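PDB 3EGE: putative methyltransferase from antibiotic biosynthesis pathway from Anabaena variabilis ATCC 29413, which probably transfers a methyl group from S-adenosylmethionine to a substrate not yet identified. Local coordinates for residues P64-V67 and M68-A72; A206-S209 and S210-L213. All coordinates share one frame; numbering follows the deposited sequence.

Contact 1: P64-V67 and M68-A72; sequences PSIV and MRQQA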
ATOM      1  N   PRO A  64      -0.746 -14.840  -2.008  1.00 71.55           N
ATOM      2  CA  PRO A  64      -1.463 -15.921  -2.758  1.00 74.27           C
ATOM      3  C   PRO A  64      -1.164 -16.024  -4.271  1.00 77.09           C
ATOM      4  O   PRO A  64      -1.241 -17.133  -4.829  1.00 78.90           O
ATOM      5  CB  PRO A  64      -2.946 -15.552  -2.563  1.00 73.42           C
ATOM      6  CG  PRO A  64      -2.934 -14.082  -2.413  1.00 68.83           C
ATOM      7  CD  PRO A  64      -1.713 -13.824  -1.544  1.00 71.16           C
ATOM      8  N   SER A  65      -0.860 -14.892  -4.913  1.00 79.90           N
ATOM      9  CA  SER A  65      -0.563 -14.824  -6.351  1.00 83.02           C
ATOM     10  C   SER A  65       0.680 -15.622  -6.718  1.00 89.99           C
ATOM     11  O   SER A  65       1.794 -15.261  -6.315  1.00 90.16           O
ATOM     12  CB  SER A  65      -0.376 -13.370  -6.796  1.00 84.25           C
ATOM     13  OG  SER A  65       0.118 -13.282  -8.118  1.00 85.33           O
ATOM     14  N   ILE A  66       0.474 -16.707  -7.469  1.00 97.51           N
ATOM     15  CA  ILE A  66       1.569 -17.566  -7.938  1.00104.51           C
ATOM     16  C   ILE A  66       2.441 -16.795  -8.956  1.00106.80           C
ATOM     17  O   ILE A  66       3.657 -17.013  -9.016  1.00107.66           O
ATOM     18  CB  ILE A  66       1.035 -18.929  -8.514  1.00104.38           C
ATOM     19  CG1 ILE A  66       2.134 -20.003  -8.521  1.00107.13           C
ATOM     20  CG2 ILE A  66       0.386 -18.746  -9.900  1.00105.11           C
ATOM     21  CD1 ILE A  66       2.583 -20.477  -7.115  1.00107.80           C
ATOM     22  N   VAL A  67       1.798 -15.908  -9.730  1.00109.51           N
ATOM     23  CA  VAL A  67       2.445 -14.997 -10.682  1.00112.11           C
ATOM     24  C   VAL A  67       3.455 -14.122  -9.927  1.00114.33           C
ATOM     25  O   VAL A  67       4.659 -14.313 -10.101  1.00114.22           O
ATOM     26  CB  VAL A  67       1.379 -14.107 -11.448  1.00112.96           C
ATOM     27  CG1 VAL A  67       2.020 -12.920 -12.193  1.00114.46           C
ATOM     28  CG2 VAL A  67       0.528 -14.964 -12.401  1.00113.27           C
HETATM   29  N   MSE A  68       2.958 -13.238  -9.044  1.00116.87           N
HETATM   30  CA  MSE A  68       3.792 -12.301  -8.226  1.00118.45           C
HETATM   31  C   MSE A  68       4.988 -12.949  -7.437  1.00119.33           C
HETATM   32  O   MSE A  68       5.900 -12.218  -7.036  1.00119.92           O
HETATM   33  CB  MSE A  68       2.917 -11.391  -7.313  1.00118.20           C
HETATM   34  CG  MSE A  68       2.227 -10.163  -7.983  1.00117.50           C
HETATM   35 SE   MSE A  68       0.775  -9.203  -6.854  0.75124.54          SE
HETATM   36  CE  MSE A  68       0.598  -7.479  -7.797  1.00120.01           C
ATOM     37  N   ARG A  69       4.982 -14.278  -7.213  1.00119.84           N
ATOM     38  CA  ARG A  69       6.148 -14.996  -6.640  1.00120.37           C
ATOM     39  C   ARG A  69       7.296 -14.998  -7.659  1.00121.33           C
ATOM     40  O   ARG A  69       8.439 -14.690  -7.311  1.00122.75           O
ATOM     41  CB  ARG A  69       5.855 -16.484  -6.304  1.00120.97           C
ATOM     42  CG  ARG A  69       7.072 -17.268  -5.646  1.00120.84           C
ATOM     43  CD  ARG A  69       7.131 -18.775  -5.934  1.00121.85           C
ATOM     44  NE  ARG A  69       6.150 -19.633  -5.246  1.00124.01           N
ATOM     45  CZ  ARG A  69       5.975 -20.945  -5.491  1.00122.62           C
ATOM     46  NH1 ARG A  69       6.714 -21.595  -6.406  1.00122.44           N
ATOM     47  NH2 ARG A  69       5.047 -21.631  -4.816  1.00121.74           N
ATOM     48  N   GLN A  70       6.978 -15.401  -8.896  1.00120.83           N
ATOM     49  CA  GLN A  70       7.943 -15.475 -10.016  1.00119.53           C
ATOM     50  C   GLN A  70       8.532 -14.082 -10.305  1.00118.75           C
ATOM     51  O   GLN A  70       9.749 -13.933 -10.376  1.00118.63           O
ATOM     52  CB  GLN A  70       7.276 -16.098 -11.251  1.00119.85           C
ATOM     53  CG  GLN A  70       6.838 -17.583 -11.029  1.00119.05           C
ATOM     54  CD  GLN A  70       5.676 -18.046 -11.916  1.00118.87           C
ATOM     55  OE1 GLN A  70       5.205 -17.322 -12.798  1.00115.54           O
ATOM     56  NE2 GLN A  70       5.203 -19.265 -11.665  1.00114.38           N
ATOM     57  N   GLN A  71       7.672 -13.067 -10.411  1.00117.96           N
ATOM     58  CA  GLN A  71       8.107 -11.654 -10.523  1.00117.58           C
ATOM     59  C   GLN A  71       8.607 -11.173  -9.125  1.00116.62           C
ATOM     60  O   GLN A  71       7.915 -10.406  -8.423  1.00116.33           O
ATOM     61  CB  GLN A  71       6.971 -10.732 -11.063  1.00118.65           C
ATOM     62  CG  GLN A  71       6.744 -10.751 -12.604  1.00122.43           C
ATOM     63  CD  GLN A  71       6.264 -12.089 -13.179  1.00126.67           C
ATOM     64  OE1 GLN A  71       5.622 -12.891 -12.498  1.00130.54           O
ATOM     65  NE2 GLN A  71       6.562 -12.315 -14.455  1.00128.67           N
ATOM     66  N   ALA A  72       9.797 -11.648  -8.728  1.00114.49           N
ATOM     67  CA  ALA A  72      10.386 -11.314  -7.413  1.00113.08           C
ATOM     68  C   ALA A  72      11.875 -11.674  -7.308  1.00108.88           C
ATOM     69  O   ALA A  72      12.302 -12.729  -7.780  1.00108.38           O
ATOM     70  CB  ALA A  72       9.603 -11.990  -6.272  1.00112.55           C
TER
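The methyl end of I66 lies over a face of the R69 guanidinium, an apolar contact on one face of a charged group, on a one-and-a-half-turn helix, 66-70, that starts with a serine N-cap. This helix is the crossover of a beta-alpha-beta unit between strands 58-62 and 78-81 in the Rossmann-like methyltransferase domain. I66 CD1 stands 3.5 Å above the guanidinium plane, displaced toward its rim, and is 3.6 Å from R69 NH2. The two side chains run alongside each other; the bend of the arginine at chi3 (-73°) turns a face of the guanidinium to the methyl of I66, which points the same way. T82, in the loop beyond strand 78-81, touches I66 and receives a weak hydrogen bond from R69 NH2.

At the N-terminus, S65 OG accepts a capping hydrogen bond from M68 N at 3.0 Å, with a nearly straight N-H...O angle of 163°. The backbone bond from R69 N to S65 O, by contrast, is weak. M68, a selenomethionine, extends from the capped turn to touch T45, in a glycine-rich turn that resembles the cofactor-binding loop of related methyltransferases. At the C-terminal end, Q71 centres an inverse gamma turn, and its backbone N donates to V67 O at 3.3 Å.

Contact 2: A206-S209 and S210-L213; sequences AGIS and SFAL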
ATOM      1  N   ALA A 206      -0.088   0.312 -15.983  1.00 70.98           N
ATOM      2  CA  ALA A 206       0.215  -1.126 -15.816  1.00 70.57           C
ATOM      3  C   ALA A 206       0.553  -1.508 -14.365  1.00 70.74           C
ATOM      4  O   ALA A 206       0.206  -2.613 -13.922  1.00 72.69           O
ATOM      5  CB  ALA A 206       1.361  -1.530 -16.731  1.00 68.58           C
ATOM      6  N   GLY A 207       1.209  -0.608 -13.629  1.00 69.52           N
ATOM      7  CA  GLY A 207       1.518  -0.824 -12.222  1.00 68.97           C
ATOM      8  C   GLY A 207       0.400  -0.506 -11.245  1.00 70.44           C
ATOM      9  O   GLY A 207       0.607  -0.620 -10.037  1.00 68.72           O
ATOM     10  N   ILE A 208      -0.768  -0.062 -11.741  1.00 70.88           N
ATOM     11  CA  ILE A 208      -1.927   0.301 -10.902  1.00 69.75           C
ATOM     12  C   ILE A 208      -3.076  -0.597 -11.405  1.00 71.24           C
ATOM     13  O   ILE A 208      -3.611  -0.409 -12.531  1.00 70.27           O
ATOM     14  CB  ILE A 208      -2.230   1.799 -11.017  1.00 70.59           C
ATOM     15  CG1 ILE A 208      -0.964   2.636 -10.694  1.00 69.92           C
ATOM     16  CG2 ILE A 208      -3.429   2.175 -10.107  1.00 69.37           C
ATOM     17  CD1 ILE A 208      -1.095   4.113 -11.013  1.00 67.94           C
ATOM     18  N   SER A 209      -3.405  -1.598 -10.581  1.00 71.82           N
ATOM     19  CA  SER A 209      -4.341  -2.677 -10.961  1.00 72.71           C
ATOM     20  C   SER A 209      -5.748  -2.204 -11.306  1.00 70.82           C
ATOM     21  O   SER A 209      -6.384  -2.808 -12.160  1.00 70.73           O
ATOM     22  CB  SER A 209      -4.375  -3.820  -9.910  1.00 72.89           C
ATOM     23  OG  SER A 209      -5.025  -3.422  -8.702  1.00 77.49           O
ATOM     24  N   SER A 210      -6.202  -1.124 -10.668  1.00 69.89           N
ATOM     25  CA  SER A 210      -7.506  -0.524 -10.985  1.00 69.47           C
ATOM     26  C   SER A 210      -7.685  -0.180 -12.465  1.00 69.62           C
ATOM     27  O   SER A 210      -8.791  -0.335 -12.975  1.00 71.83           O
ATOM     28  CB  SER A 210      -7.812   0.706 -10.123  1.00 69.62           C
ATOM     29  OG  SER A 210      -8.278   0.331  -8.834  1.00 78.06           O
ATOM     30  N   PHE A 211      -6.619   0.248 -13.146  1.00 68.63           N
ATOM     31  CA  PHE A 211      -6.690   0.566 -14.584  1.00 68.50           C
ATOM     32  C   PHE A 211      -7.032  -0.669 -15.435  1.00 69.49           C
ATOM     33  O   PHE A 211      -7.979  -0.627 -16.243  1.00 68.95           O
ATOM     34  CB  PHE A 211      -5.403   1.271 -15.100  1.00 66.70           C
ATOM     35  CG  PHE A 211      -5.334   2.776 -14.786  1.00 65.75           C
ATOM     36  CD1 PHE A 211      -5.941   3.709 -15.641  1.00 62.34           C
ATOM     37  CD2 PHE A 211      -4.667   3.251 -13.655  1.00 59.46           C
ATOM     38  CE1 PHE A 211      -5.881   5.094 -15.375  1.00 62.67           C
ATOM     39  CE2 PHE A 211      -4.609   4.639 -13.361  1.00 61.63           C
ATOM     40  CZ  PHE A 211      -5.214   5.565 -14.221  1.00 62.41           C
ATOM     41  N   ALA A 212      -6.289  -1.769 -15.234  1.00 70.07           N
ATOM     42  CA  ALA A 212      -6.528  -3.029 -15.985  1.00 68.95           C
ATOM     43  C   ALA A 212      -7.932  -3.574 -15.693  1.00 69.14           C
ATOM     44  O   ALA A 212      -8.652  -4.008 -16.607  1.00 71.23           O
ATOM     45  CB  ALA A 212      -5.474  -4.068 -15.678  1.00 67.19           C
ATOM     46  N   LEU A 213      -8.335  -3.486 -14.439  1.00 67.96           N
ATOM     47  CA  LEU A 213      -9.664  -3.924 -14.019  1.00 68.47           C
ATOM     48  C   LEU A 213     -10.801  -2.991 -14.422  1.00 68.14           C
ATOM     49  O   LEU A 213     -11.951  -3.426 -14.349  1.00 67.98           O
ATOM     50  CB  LEU A 213      -9.715  -4.132 -12.489  1.00 68.86           C
ATOM     51  CG  LEU A 213      -8.739  -5.216 -11.990  1.00 73.26           C
ATOM     52  CD1 LEU A 213      -8.627  -5.177 -10.456  1.00 66.85           C
ATOM     53  CD2 LEU A 213      -9.131  -6.606 -12.528  1.00 65.96           C
TER
HETATM   54  O   HOH W   1      -3.428  -1.824 -14.991  1.00 55.81           O
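I208 O is gripped from two directions, by the amide of F211 and by a water, where the loop after helix 202-206 turns into the short, weakly bonded helix 209-213. F211 N donates to it at 3.1 Å from well above the carbonyl plane, 43° out of it, so the bond does not use a lone pair. The water donates to I208 O at 2.8 Å and accepts a weak bond from A212 N, 2.9 Å away. It thus bridges the carbonyl to the amide four residues on, standing in for a direct helical bond, since I208 O and A212 N are 4.0 Å apart.

One step on, the bonding becomes that of an alpha-helical turn: L213 N donates to S209 O at 3.1 Å. The L213 side chain passes close to the same oxygen, with CG 3.4 Å from S209 O.

On the buried side, I208 and F211 point the same way and lie alongside each other. The phenyl ring packs edge-to-face with F145 and F147, and L148 of helix 146-153 touches both I208 and F211. S210 ties the turn to that helix through a hydrogen bond from its OG to D151. CB of I208 meets the ring edge, and CG2, set anti to the backbone N by chi1 (CG1 at -54°), joins it, each 3.9 Å from F211 CD2.

Overall arrangement
Contact 1 comes first along the chain and closes long before contact 2 opens; their centres lie 16 Å apart and their nearest atoms about 7 Å, without touching. They belong to different parts of the fold. The residues 64-72 follow strand 58-62 in the parallel half of the mixed sheet, within the Rossmann-like methyltransferase domain. The 206-213 turn belongs to the helical region inserted between strands 172-181 and 247-248, and packs on helix 146-153, which precedes strand 172-181. Contact 1 spans a whole short helix, from its cap to its end, on the surface; contact 2, partly buried, is the start of one. Their nearness is consistent with the inserted helices flanking the side where related methyltransferases bind cofactor.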